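PDB 3BDI: uncharacterized protein Ta0194, which is of unknown function but is predicted to be a cytoplasmic hydrolase of the alpha/beta hydrolase superfamily, ABHD14 family. Local coordinates for residues 8-12 and 92-97; 34-40 and 61-67; 155-161 and 183-187; 42-46 and 189-193. The contacts are given in a common frame with arbitrary orientation. Residue numbers count along the deposited sequence, not the author numbering.

Contact 1: 8-12 and 92-97; sequences FIDVN and DYLKAN
The end of edge strand 5-11 (residues 8-11) runs over the C-terminal end of helix 83-96, the axes of the two short segments 8.5 Å apart and their directions 119° apart. The strand is extended, I9 and V11 aiming CA-to-CB at the helix and D10 away from it; N12 then leaves the strand with left-handed backbone angles (45/45). The nearest backbones are V11 and Y93, 6.1 Å between CA atoms. A96 is the small bump: its CB fits between the two strand side chains, 3.9 Å from I9 CD1 and 4.3 Å from V11 CG2, with D10 O 4.0 Å from the same CB. This is the usual layering of an alpha/beta hydrolase sheet, a helix covering one face of the strands, here at the outermost hairpin formed with strand 14-21. V11 (t) drops into the hollow beside A96, CG1 3.9 Å from D92 CB and CG2 4.3 Å from Y93 CD1, at the ring edge. I9, extended (tt), reaches past the helix end, CD1 3.6 Å from N97 OD1. N97 ND2 donates to Y93 O (3.1 Å), while N97 OD1 and Y93 OH both bond to Q18. N12 and D92 share Y76 OH as a hydrogen-bond partner.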
loop_
_atom_site.group_PDB
_atom_site.type_symbol
_atom_site.label_atom_id
_atom_site.label_comp_id
_atom_site.label_asym_id
_atom_site.label_seq_id
_atom_site.Cartn_x
_atom_site.Cartn_y
_atom_site.Cartn_z
ATOM N N PHE A 8 13.179 -12.589 6.484
ATOM C CA PHE A 8 11.924 -13.239 6.767
ATOM C C PHE A 8 11.535 -12.959 8.208
ATOM O O PHE A 8 12.385 -12.962 9.104
ATOM C CB PHE A 8 11.990 -14.727 6.490
ATOM C CG PHE A 8 12.221 -15.052 5.050
ATOM C CD1 PHE A 8 13.503 -15.096 4.502
ATOM C CD2 PHE A 8 11.157 -15.308 4.226
ATOM C CE1 PHE A 8 13.659 -15.329 3.156
ATOM C CE2 PHE A 8 11.338 -15.575 2.892
ATOM C CZ PHE A 8 12.605 -15.591 2.384
ATOM N N ILE A 9 10.264 -12.625 8.400
ATOM C CA ILE A 9 9.655 -12.300 9.707
ATOM C C ILE A 9 8.531 -13.326 9.954
ATOM O O ILE A 9 7.881 -13.810 9.002
ATOM C CB ILE A 9 9.141 -10.814 9.753
ATOM C CG1 ILE A 9 8.800 -10.383 11.188
ATOM C CG2 ILE A 9 8.003 -10.563 8.746
ATOM C CD1 ILE A 9 8.721 -8.912 11.359
ATOM N N ASP A 10 8.315 -13.718 11.213
ATOM C CA ASP A 10 7.150 -14.474 11.574
ATOM C C ASP A 10 6.030 -13.546 11.891
ATOM O O ASP A 10 6.158 -12.685 12.785
ATOM C CB ASP A 10 7.394 -15.342 12.795
ATOM C CG ASP A 10 6.154 -16.210 13.135
ATOM O OD1 ASP A 10 5.880 -17.136 12.361
ATOM O OD2 ASP A 10 5.490 -15.927 14.114
ATOM N N VAL A 11 4.905 -13.709 11.193
ATOM C CA VAL A 11 3.673 -12.995 11.483
ATOM C C VAL A 11 2.658 -14.040 11.939
ATOM O O VAL A 11 2.012 -14.728 11.147
ATOM C CB VAL A 11 3.180 -12.149 10.279
ATOM C CG1 VAL A 11 1.950 -11.321 10.706
ATOM C CG2 VAL A 11 4.320 -11.241 9.775
ATOM N N ASN A 12 2.547 -14.214 13.253
ATOM C CA ASN A 12 1.628 -15.177 13.862
ATOM C C ASN A 12 1.635 -16.529 13.202
ATOM O O ASN A 12 0.594 -17.129 12.980
ATOM C CB ASN A 12 0.218 -14.605 13.970
ATOM C CG ASN A 12 0.156 -13.462 14.934
ATOM O OD1 ASN A 12 0.651 -13.573 16.065
ATOM N ND2 ASN A 12 -0.404 -12.358 14.518
ATOM N N ASP A 92 -1.345 -6.955 11.919
ATOM C CA ASP A 92 -0.411 -7.884 12.579
ATOM C C ASP A 92 1.020 -7.720 12.104
ATOM O O ASP A 92 1.967 -7.911 12.850
ATOM C CB ASP A 92 -0.890 -9.327 12.380
ATOM C CG ASP A 92 -2.177 -9.654 13.157
ATOM O OD1 ASP A 92 -2.647 -8.786 13.931
ATOM O OD2 ASP A 92 -2.778 -10.724 12.924
ATOM N N TYR A 93 1.168 -7.407 10.811
ATOM C CA TYR A 93 2.464 -7.174 10.175
ATOM C C TYR A 93 3.127 -5.912 10.726
ATOM O O TYR A 93 4.303 -5.937 11.055
ATOM C CB TYR A 93 2.259 -7.056 8.656
ATOM C CG TYR A 93 3.500 -6.644 7.909
ATOM C CD1 TYR A 93 4.569 -7.494 7.752
ATOM C CD2 TYR A 93 3.605 -5.335 7.414
ATOM C CE1 TYR A 93 5.672 -7.082 7.072
ATOM C CE2 TYR A 93 4.697 -4.919 6.721
ATOM C CZ TYR A 93 5.772 -5.784 6.573
ATOM O OH TYR A 93 6.902 -5.385 5.900
ATOM N N LEU A 94 2.354 -4.835 10.869
ATOM C CA LEU A 94 2.900 -3.653 11.492
ATOM C C LEU A 94 3.312 -3.940 12.942
ATOM O O LEU A 94 4.415 -3.586 13.349
ATOM C CB LEU A 94 1.900 -2.512 11.398
ATOM C CG LEU A 94 1.612 -1.928 10.007
ATOM C CD1 LEU A 94 0.519 -0.869 10.110
ATOM C CD2 LEU A 94 2.890 -1.336 9.384
ATOM N N LYS A 95 2.465 -4.653 13.686
ATOM C CA LYS A 95 2.764 -5.005 15.085
ATOM C C LYS A 95 4.020 -5.844 15.172
ATOM O O LYS A 95 4.863 -5.635 16.040
ATOM C CB LYS A 95 1.588 -5.754 15.712
ATOM C CG LYS A 95 1.789 -6.168 17.178
ATOM C CD LYS A 95 0.532 -6.793 17.774
ATOM N N ALA A 96 4.191 -6.800 14.254
ATOM C CA ALA A 96 5.382 -7.639 14.278
ATOM C C ALA A 96 6.673 -6.860 14.100
ATOM O O ALA A 96 7.718 -7.258 14.580
ATOM C CB ALA A 96 5.280 -8.756 13.212
ATOM N N ASN A 97 6.593 -5.757 13.359
ATOM C CA ASN A 97 7.718 -4.866 13.119
ATOM C C ASN A 97 7.840 -3.760 14.183
ATOM O O ASN A 97 8.693 -2.907 14.063
ATOM C CB ASN A 97 7.626 -4.208 11.731
ATOM C CG ASN A 97 8.112 -5.125 10.636
ATOM O OD1 ASN A 97 9.319 -5.418 10.555
ATOM N ND2 ASN A 97 7.166 -5.626 9.797
#

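Contact 2: 34-40 and 61-67; sequences HGYSFTS and APDYPGF
Loops after two neighbouring strands meet here. Segment 34-40 makes a type I turn from G35 to F38 and comes back beside 61-67, closest at S40 and D63 (CA atoms 5.6 Å apart). In strand 57-62, A61 packs on S40 (A61 O to S40 CB 3.5 Å). P62 O bonds a water (3.0 Å) that also accepts weakly from H34 N (3.4 Å). D63 (chi1 m) swings its carboxylate over the returning loop: OD1 accepts from S40 N (2.8 Å) and S40 OG (2.7 Å), while a second water links D63 OD2 (2.8 Å) to T39 OG1 (3.1 Å), itself bonded to M41 N. Y64 N donates to H34 NE2 at 2.9 Å; H34 (chi1 p) donates ND1 to G35 O (2.8 Å). H34-G35 is consistent with the HG motif beside the oxyanion hole in related alpha/beta hydrolases. A type II turn spans Y64 to F67, G66 at phi 91° calling for glycine. F67 sets CB 3.7 Å from H34 CE1 and its ring edge toward the face of Y36 (centroids 5.6 Å apart, planes at 79°), near the probable triad. M109 of helix 109-120 touches H34 and F67, while P62 rests on F89 and Y93 of helix 83-96.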
loop_
_atom_site.group_PDB
_atom_site.type_symbol
_atom_site.label_atom_id
_atom_site.label_comp_id
_atom_site.label_asym_id
_atom_site.label_seq_id
_atom_site.Cartn_x
_atom_site.Cartn_y
_atom_site.Cartn_z
ATOM N N HIS A 34 1.766 -4.944 -2.430
ATOM C CA HIS A 34 1.784 -5.171 -3.858
ATOM C C HIS A 34 0.444 -5.690 -4.434
ATOM O O HIS A 34 -0.445 -6.179 -3.739
ATOM C CB HIS A 34 2.951 -6.105 -4.184
ATOM C CG HIS A 34 2.796 -7.458 -3.603
ATOM N ND1 HIS A 34 1.921 -8.392 -4.127
ATOM C CD2 HIS A 34 3.381 -8.021 -2.526
ATOM C CE1 HIS A 34 1.972 -9.469 -3.355
ATOM N NE2 HIS A 34 2.842 -9.270 -2.375
ATOM N N GLY A 35 0.385 -5.640 -5.760
ATOM C CA GLY A 35 -0.695 -6.218 -6.547
ATOM C C GLY A 35 -0.518 -7.690 -6.808
ATOM O O GLY A 35 0.540 -8.268 -6.529
ATOM N N TYR A 36 -1.556 -8.292 -7.343
ATOM C CA TYR A 36 -1.615 -9.720 -7.609
ATOM C C TYR A 36 -0.393 -10.203 -8.435
ATOM O O TYR A 36 0.115 -11.315 -8.215
ATOM C CB TYR A 36 -2.908 -10.074 -8.357
ATOM C CG TYR A 36 -3.105 -11.530 -8.630
ATOM C CD1 TYR A 36 -3.694 -12.340 -7.694
ATOM C CD2 TYR A 36 -2.676 -12.078 -9.816
ATOM C CE1 TYR A 36 -3.864 -13.720 -7.953
ATOM C CE2 TYR A 36 -2.860 -13.417 -10.096
ATOM C CZ TYR A 36 -3.448 -14.207 -9.163
ATOM O OH TYR A 36 -3.602 -15.560 -9.505
ATOM N N SER A 37 0.067 -9.376 -9.395
ATOM C CA SER A 37 1.012 -9.800 -10.394
ATOM C C SER A 37 2.444 -9.480 -10.037
ATOM O O SER A 37 3.339 -9.859 -10.799
ATOM C CB SER A 37 0.697 -9.165 -11.748
ATOM O OG SER A 37 -0.586 -9.600 -12.205
ATOM N N PHE A 38 2.666 -8.795 -8.900
ATOM C CA PHE A 38 4.010 -8.294 -8.555
ATOM C C PHE A 38 4.340 -8.677 -7.118
ATOM O O PHE A 38 3.561 -9.369 -6.439
ATOM C CB PHE A 38 4.066 -6.786 -8.764
ATOM C CG PHE A 38 3.708 -6.393 -10.193
ATOM C CD1 PHE A 38 4.595 -6.705 -11.221
ATOM C CD2 PHE A 38 2.481 -5.809 -10.511
ATOM C CE1 PHE A 38 4.276 -6.441 -12.542
ATOM C CE2 PHE A 38 2.171 -5.535 -11.849
ATOM C CZ PHE A 38 3.062 -5.863 -12.845
ATOM N N THR A 39 5.554 -8.332 -6.693
ATOM C CA THR A 39 5.975 -8.608 -5.331
ATOM C C THR A 39 6.680 -7.409 -4.751
ATOM O O THR A 39 6.814 -6.359 -5.408
ATOM C CB THR A 39 6.908 -9.863 -5.243
ATOM O OG1 THR A 39 8.248 -9.586 -5.695
ATOM C CG2 THR A 39 6.344 -11.047 -5.998
ATOM N N SER A 40 7.228 -7.556 -3.532
ATOM C CA SER A 40 8.013 -6.496 -2.917
ATOM C C SER A 40 9.282 -6.170 -3.692
ATOM O O SER A 40 9.837 -5.063 -3.509
ATOM C CB SER A 40 8.367 -6.858 -1.487
ATOM O OG SER A 40 9.216 -7.978 -1.466
ATOM N N ALA A 61 8.074 -3.373 3.185
ATOM C CA ALA A 61 7.310 -3.947 2.069
ATOM C C ALA A 61 7.361 -5.476 2.135
ATOM O O ALA A 61 8.423 -6.049 1.881
ATOM C CB ALA A 61 7.885 -3.484 0.731
ATOM N N PRO A 62 6.271 -6.144 2.504
ATOM C CA PRO A 62 6.230 -7.619 2.499
ATOM C C PRO A 62 5.692 -8.204 1.208
ATOM O O PRO A 62 4.979 -7.537 0.450
ATOM C CB PRO A 62 5.251 -7.920 3.615
ATOM C CG PRO A 62 4.274 -6.793 3.555
ATOM C CD PRO A 62 5.021 -5.563 3.025
ATOM N N ASP A 63 6.010 -9.479 0.987
ATOM C CA ASP A 63 5.252 -10.311 0.035
ATOM C C ASP A 63 4.034 -10.819 0.798
ATOM O O ASP A 63 4.170 -11.346 1.921
ATOM C CB ASP A 63 6.064 -11.449 -0.515
ATOM C CG ASP A 63 7.173 -10.997 -1.446
ATOM O OD1 ASP A 63 7.236 -9.816 -1.811
ATOM O OD2 ASP A 63 8.003 -11.872 -1.805
ATOM N N TYR A 64 2.848 -10.600 0.249
ATOM C CA TYR A 64 1.606 -11.030 0.891
ATOM C C TYR A 64 1.661 -12.557 1.029
ATOM O O TYR A 64 2.100 -13.224 0.118
ATOM C CB TYR A 64 0.367 -10.578 0.095
ATOM C CG TYR A 64 -0.893 -10.693 0.964
ATOM C CD1 TYR A 64 -1.183 -9.739 1.922
ATOM C CD2 TYR A 64 -1.628 -11.848 0.949
ATOM C CE1 TYR A 64 -2.187 -9.909 2.797
ATOM C CE2 TYR A 64 -2.664 -12.031 1.848
ATOM C CZ TYR A 64 -2.965 -11.045 2.737
ATOM O OH TYR A 64 -3.933 -11.178 3.669
ATOM N N PRO A 65 1.184 -13.122 2.156
ATOM C CA PRO A 65 1.117 -14.591 2.246
ATOM C C PRO A 65 0.508 -15.256 1.019
ATOM O O PRO A 65 -0.547 -14.847 0.576
ATOM C CB PRO A 65 0.286 -14.814 3.528
ATOM C CG PRO A 65 0.659 -13.613 4.389
ATOM C CD PRO A 65 0.753 -12.470 3.427
ATOM N N GLY A 66 1.185 -16.268 0.492
ATOM C CA GLY A 66 0.741 -16.910 -0.707
ATOM C C GLY A 66 1.297 -16.347 -1.982
ATOM O O GLY A 66 1.076 -16.948 -3.055
ATOM N N PHE A 67 2.090 -15.276 -1.899
ATOM C CA PHE A 67 2.641 -14.566 -3.057
ATOM C C PHE A 67 4.145 -14.442 -2.861
ATOM O O PHE A 67 4.656 -14.478 -1.744
ATOM C CB PHE A 67 2.042 -13.153 -3.178
ATOM C CG PHE A 67 0.595 -13.164 -3.550
ATOM C CD1 PHE A 67 -0.402 -13.404 -2.598
ATOM C CD2 PHE A 67 0.220 -12.967 -4.864
ATOM C CE1 PHE A 67 -1.714 -13.403 -2.956
ATOM C CE2 PHE A 67 -1.111 -12.977 -5.202
ATOM C CZ PHE A 67 -2.060 -13.246 -4.258
HETATM O O HOH W 1 2.036 -6.946 0.300
HETATM O O HOH W 2 9.755 -11.581 -3.943
#

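Contact 3: 155-161 and 183-187; sequences GSKDHVV and GSGHP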
loop_
_atom_site.group_PDB
_atom_site.type_symbol
_atom_site.label_atom_id
_atom_site.label_comp_id
_atom_site.label_asym_id
_atom_site.label_seq_id
_atom_site.Cartn_x
_atom_site.Cartn_y
_atom_site.Cartn_z
ATOM N N GLY A 155 -3.377 5.264 -13.679
ATOM C CA GLY A 155 -2.867 5.500 -15.021
ATOM C C GLY A 155 -3.975 5.855 -15.998
ATOM O O GLY A 155 -5.053 5.292 -15.920
ATOM N N SER A 156 -3.687 6.745 -16.931
ATOM C CA SER A 156 -4.689 7.244 -17.896
ATOM C C SER A 156 -5.162 6.156 -18.826
ATOM O O SER A 156 -6.274 6.242 -19.351
ATOM C CB SER A 156 -4.118 8.400 -18.715
ATOM O OG SER A 156 -3.085 7.994 -19.572
ATOM N N LYS A 157 -4.363 5.111 -18.974
ATOM C CA LYS A 157 -4.672 3.988 -19.882
ATOM C C LYS A 157 -5.129 2.736 -19.122
ATOM O O LYS A 157 -5.115 1.623 -19.669
ATOM C CB LYS A 157 -3.448 3.644 -20.760
ATOM C CG LYS A 157 -2.908 4.814 -21.518
ATOM C CD LYS A 157 -1.613 4.469 -22.249
ATOM C CE LYS A 157 -1.826 3.969 -23.619
ATOM N NZ LYS A 157 -0.620 4.323 -24.467
ATOM N N ASP A 158 -5.480 2.869 -17.850
ATOM C CA ASP A 158 -5.899 1.715 -17.059
ATOM C C ASP A 158 -7.278 1.222 -17.480
ATOM O O ASP A 158 -8.281 1.937 -17.313
ATOM C CB ASP A 158 -5.885 2.112 -15.580
ATOM C CG ASP A 158 -6.062 0.942 -14.621
ATOM O OD1 ASP A 158 -6.488 -0.184 -15.035
ATOM O OD2 ASP A 158 -5.848 1.163 -13.417
ATOM N N HIS A 159 -7.313 0.013 -18.007
ATOM C CA HIS A 159 -8.564 -0.687 -18.312
ATOM C C HIS A 159 -8.764 -1.919 -17.442
ATOM O O HIS A 159 -9.643 -2.741 -17.730
ATOM C CB HIS A 159 -8.590 -1.079 -19.796
ATOM C CG HIS A 159 -8.416 0.076 -20.738
ATOM N ND1 HIS A 159 -9.378 1.052 -20.908
ATOM C CD2 HIS A 159 -7.386 0.418 -21.549
ATOM C CE1 HIS A 159 -8.942 1.947 -21.778
ATOM N NE2 HIS A 159 -7.741 1.583 -22.190
ATOM N N VAL A 160 -7.929 -2.084 -16.409
ATOM C CA VAL A 160 -8.063 -3.192 -15.456
ATOM C C VAL A 160 -9.048 -2.833 -14.351
ATOM O O VAL A 160 -9.961 -3.623 -13.989
ATOM C CB VAL A 160 -6.685 -3.571 -14.863
ATOM C CG1 VAL A 160 -6.804 -4.615 -13.711
ATOM C CG2 VAL A 160 -5.760 -4.069 -15.982
ATOM N N VAL A 161 -8.835 -1.667 -13.760
ATOM C CA VAL A 161 -9.767 -1.101 -12.814
ATOM C C VAL A 161 -10.205 0.213 -13.442
ATOM O O VAL A 161 -9.427 1.152 -13.576
ATOM C CB VAL A 161 -9.173 -0.887 -11.388
ATOM C CG1 VAL A 161 -10.192 -0.213 -10.468
ATOM C CG2 VAL A 161 -8.676 -2.193 -10.772
ATOM N N GLY A 183 -0.025 8.293 -19.836
ATOM C CA GLY A 183 0.877 7.380 -20.474
ATOM C C GLY A 183 1.143 6.087 -19.758
ATOM O O GLY A 183 1.957 5.306 -20.193
ATOM N N SER A 184 0.417 5.838 -18.669
ATOM C CA SER A 184 0.540 4.616 -17.869
ATOM C C SER A 184 -0.744 3.823 -17.886
ATOM O O SER A 184 -1.829 4.389 -17.834
ATOM C CB SER A 184 0.856 4.966 -16.432
ATOM O OG SER A 184 0.888 3.779 -15.626
ATOM N N GLY A 185 -0.641 2.507 -17.957
ATOM C CA GLY A 185 -1.760 1.599 -17.597
ATOM C C GLY A 185 -1.818 1.347 -16.096
ATOM O O GLY A 185 -1.428 2.192 -15.295
ATOM N N HIS A 186 -2.267 0.164 -15.716
ATOM C CA HIS A 186 -2.625 -0.129 -14.357
ATOM C C HIS A 186 -1.444 0.001 -13.335
ATOM O O HIS A 186 -1.693 0.710 -12.324
ATOM C CB HIS A 186 -3.400 -1.454 -14.365
ATOM C CG HIS A 186 -3.953 -1.893 -13.052
ATOM N ND1 HIS A 186 -4.922 -1.191 -12.362
ATOM C CD2 HIS A 186 -3.710 -3.009 -12.333
ATOM C CE1 HIS A 186 -5.195 -1.838 -11.234
ATOM N NE2 HIS A 186 -4.492 -2.953 -11.211
ATOM N N PRO A 187 -0.230 -0.610 -13.522
ATOM C CA PRO A 187 0.969 -0.529 -12.599
ATOM C C PRO A 187 1.872 0.729 -12.783
ATOM O O PRO A 187 2.945 0.744 -13.420
ATOM C CB PRO A 187 1.766 -1.774 -12.951
ATOM C CG PRO A 187 1.441 -2.043 -14.256
ATOM C CD PRO A 187 0.063 -1.562 -14.588
HETATM O O HOH W 3 -3.836 2.760 -12.602
#
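G155, at the end of strand 150-155, passes so close to the other loop, its C atom 3.2 Å from S184 O, that a CB would clash with S184 O and G185 O. Its N donates to a water (2.8 Å) that also bonds D158 OD2 (2.7 Å) and H186 O (3.0 Å). A type I turn begins here and runs to D158. Within it, S156 OG accepts from G183 N (3.1 Å) and K157 N donates to S184 O (2.9 Å), fixing the two loops side by side. D158 OD2 then accepts a hydrogen bond from H186 ND1 at 2.7 Å, and H186 NE2 is hydrogen-bonded to S108 OG: the geometry of a Ser-His-Asp triad, probably the catalytic one as in other alpha/beta hydrolases, with acid and histidine on loops after successive strands. D158 OD1 turns back to its own loop as an Asx motif, accepting from V160 N (2.8 Å) and V161 N (3.1 Å). That places V160 CG1 over the imidazole face of H186, a CH-pi contact 3.8 Å from the centroid, and V161 CG2 3.5 Å from H186 CE1.

Contact 4: 42-46 and 189-193; sequences DWDKA and YIEKP. Unlike the reference sequence in segment 189-193: E191 (reference Lys).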
loop_
_atom_site.group_PDB
_atom_site.type_symbol
_atom_site.label_atom_id
_atom_site.label_comp_id
_atom_site.label_asym_id
_atom_site.label_seq_id
_atom_site.Cartn_x
_atom_site.Cartn_y
_atom_site.Cartn_z
ATOM N N ASP A 42 9.338 -5.556 -6.839
ATOM C CA ASP A 42 9.016 -4.691 -7.959
ATOM C C ASP A 42 9.029 -3.209 -7.628
ATOM O O ASP A 42 9.028 -2.373 -8.534
ATOM C CB ASP A 42 7.711 -5.142 -8.578
ATOM C CG ASP A 42 7.871 -6.452 -9.254
ATOM O OD1 ASP A 42 8.522 -6.487 -10.327
ATOM O OD2 ASP A 42 7.402 -7.487 -8.762
ATOM N N TRP A 43 9.077 -2.841 -6.349
ATOM C CA TRP A 43 9.229 -1.483 -5.925
ATOM C C TRP A 43 10.655 -0.970 -6.275
ATOM O O TRP A 43 10.887 0.242 -6.144
ATOM C CB TRP A 43 9.001 -1.362 -4.397
ATOM C CG TRP A 43 7.709 -1.924 -3.866
ATOM C CD1 TRP A 43 7.614 -2.837 -2.863
ATOM C CD2 TRP A 43 6.343 -1.616 -4.267
ATOM N NE1 TRP A 43 6.288 -3.129 -2.616
ATOM C CE2 TRP A 43 5.490 -2.410 -3.464
ATOM C CE3 TRP A 43 5.770 -0.828 -5.277
ATOM C CZ2 TRP A 43 4.113 -2.345 -3.556
ATOM C CZ3 TRP A 43 4.383 -0.771 -5.364
ATOM C CH2 TRP A 43 3.568 -1.553 -4.502
ATOM N N ASP A 44 11.565 -1.848 -6.668
ATOM C CA ASP A 44 12.908 -1.427 -7.131
ATOM C C ASP A 44 12.761 -0.492 -8.329
ATOM O O ASP A 44 13.604 0.388 -8.532
ATOM C CB ASP A 44 13.753 -2.634 -7.627
ATOM C CG ASP A 44 14.387 -3.475 -6.537
ATOM O OD1 ASP A 44 14.352 -3.040 -5.379
ATOM O OD2 ASP A 44 14.947 -4.542 -6.943
ATOM N N LYS A 45 11.756 -0.693 -9.181
ATOM C CA LYS A 45 11.735 0.039 -10.448
ATOM C C LYS A 45 11.632 1.544 -10.206
ATOM O O LYS A 45 12.213 2.320 -10.971
ATOM C CB LYS A 45 10.544 -0.451 -11.293
ATOM C CG LYS A 45 10.356 0.215 -12.616
ATOM C CD LYS A 45 11.484 -0.075 -13.602
ATOM C CE LYS A 45 11.374 0.795 -14.834
ATOM N NZ LYS A 45 10.120 0.415 -15.610
ATOM N N ALA A 46 10.873 1.952 -9.181
ATOM C CA ALA A 46 10.753 3.340 -8.805
ATOM C C ALA A 46 11.608 3.741 -7.632
ATOM O O ALA A 46 11.483 4.866 -7.105
ATOM C CB ALA A 46 9.259 3.648 -8.529
ATOM N N TYR A 189 3.644 2.604 -10.914
ATOM C CA TYR A 189 4.966 2.601 -10.284
ATOM C C TYR A 189 6.002 1.784 -11.085
ATOM O O TYR A 189 7.178 1.813 -10.775
ATOM C CB TYR A 189 4.859 2.087 -8.809
ATOM C CG TYR A 189 4.069 0.819 -8.772
ATOM C CD1 TYR A 189 4.669 -0.416 -8.945
ATOM C CD2 TYR A 189 2.690 0.853 -8.688
ATOM C CE1 TYR A 189 3.919 -1.574 -9.019
ATOM C CE2 TYR A 189 1.940 -0.285 -8.776
ATOM C CZ TYR A 189 2.533 -1.509 -8.938
ATOM O OH TYR A 189 1.857 -2.705 -9.086
ATOM N N ILE A 190 5.552 1.063 -12.111
ATOM C CA ILE A 190 6.446 0.371 -13.050
ATOM C C ILE A 190 6.532 1.130 -14.368
ATOM O O ILE A 190 7.611 1.300 -14.939
ATOM C CB ILE A 190 5.988 -1.068 -13.304
ATOM C CG1 ILE A 190 6.240 -1.908 -12.030
ATOM C CG2 ILE A 190 6.762 -1.704 -14.462
ATOM C CD1 ILE A 190 5.628 -3.339 -12.062
ATOM N N GLU A 191 5.397 1.602 -14.889
ATOM C CA GLU A 191 5.403 2.169 -16.217
ATOM C C GLU A 191 5.787 3.644 -16.253
ATOM O O GLU A 191 6.341 4.099 -17.234
ATOM C CB GLU A 191 4.020 2.019 -16.857
ATOM C CG GLU A 191 3.624 0.582 -17.056
ATOM C CD GLU A 191 2.260 0.379 -17.696
ATOM O OE1 GLU A 191 1.824 1.270 -18.465
ATOM O OE2 GLU A 191 1.672 -0.712 -17.488
ATOM N N LYS A 192 5.473 4.412 -15.211
ATOM C CA LYS A 192 5.830 5.840 -15.095
ATOM C C LYS A 192 6.444 6.076 -13.708
ATOM O O LYS A 192 5.915 6.823 -12.883
ATOM C CB LYS A 192 4.617 6.749 -15.351
ATOM C CG LYS A 192 4.202 6.794 -16.811
ATOM C CD LYS A 192 5.187 7.630 -17.629
ATOM C CE LYS A 192 4.880 7.610 -19.092
ATOM N NZ LYS A 192 6.086 8.130 -19.895
ATOM N N PRO A 193 7.580 5.425 -13.433
ATOM C CA PRO A 193 8.110 5.480 -12.100
ATOM C C PRO A 193 8.511 6.859 -11.614
ATOM O O PRO A 193 8.330 7.182 -10.430
ATOM C CB PRO A 193 9.326 4.543 -12.167
ATOM C CG PRO A 193 9.668 4.436 -13.584
ATOM C CD PRO A 193 8.389 4.572 -14.324
HETATM O O HOH W 4 8.317 0.421 -8.526
#
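W43 pushes the edge of its six-membered ring toward the face of Y189, CZ3 coming within 3.6 Å of Y189 CD1; the centroids are 4.9 Å apart and the planes inclined at 55°, a tilted edge-to-face pair. Although the CA-to-CB bond of W43 points away from 189-193, its m rotamer brings the indole end back to the tyrosine. Beyond the rings the two backbones draw close, K45 facing I190 (CA atoms 5.9 Å apart) and A46 facing P193 (4.7 Å). The small A46 allows this: its CB lies 3.7 Å from P193 CB and 3.6 Å from Y189 O. A water fills the gap, donating to D42 O and Y189 O, each at 2.9 Å, and accepting from A46 N at 3.1 Å, tying the 3-10 turn to the short helix. K45 bends (chi2 p, chi4 m) over the helix end and gives NZ to I190 O at 2.7 Å, while D42 CB touches I190 CD1 at 4.4 Å; the D42 carboxylate bonds back to T39 N. The contact joins the loop after strand 28-33 to the kink, at K192, between helices 188-191 and 193-205. W43 lies against L48 and F49 of helix 48-53 and, with Y189, against A107 at the end of strand 102-107, next to the probable nucleophile elbow of this alpha/beta hydrolase.

The likely active site is at contact 3, which holds D158 and H186 of the probable triad; contacts 2 and 4, with centres about 19 and 14 Å away, border it. F38 of contact 2 packs against both of the others: its CE2 is 3.9 Å from P187 CB of contact 3, and its CE1 3.4 Å from I190 CD1 of contact 4. W43 also joins contacts 2 and 4, CZ2 lying 3.7 Å from H34 CA. Contacts 3 and 4 share a probable hydrogen bond from G185 N to E191 OE1 (2.8 Å). Contact 1, about 32 Å from contact 3 between centres, lies across the chain's centre and meets contact 2 where Y93 OH packs 3.4 Å from P62 CD.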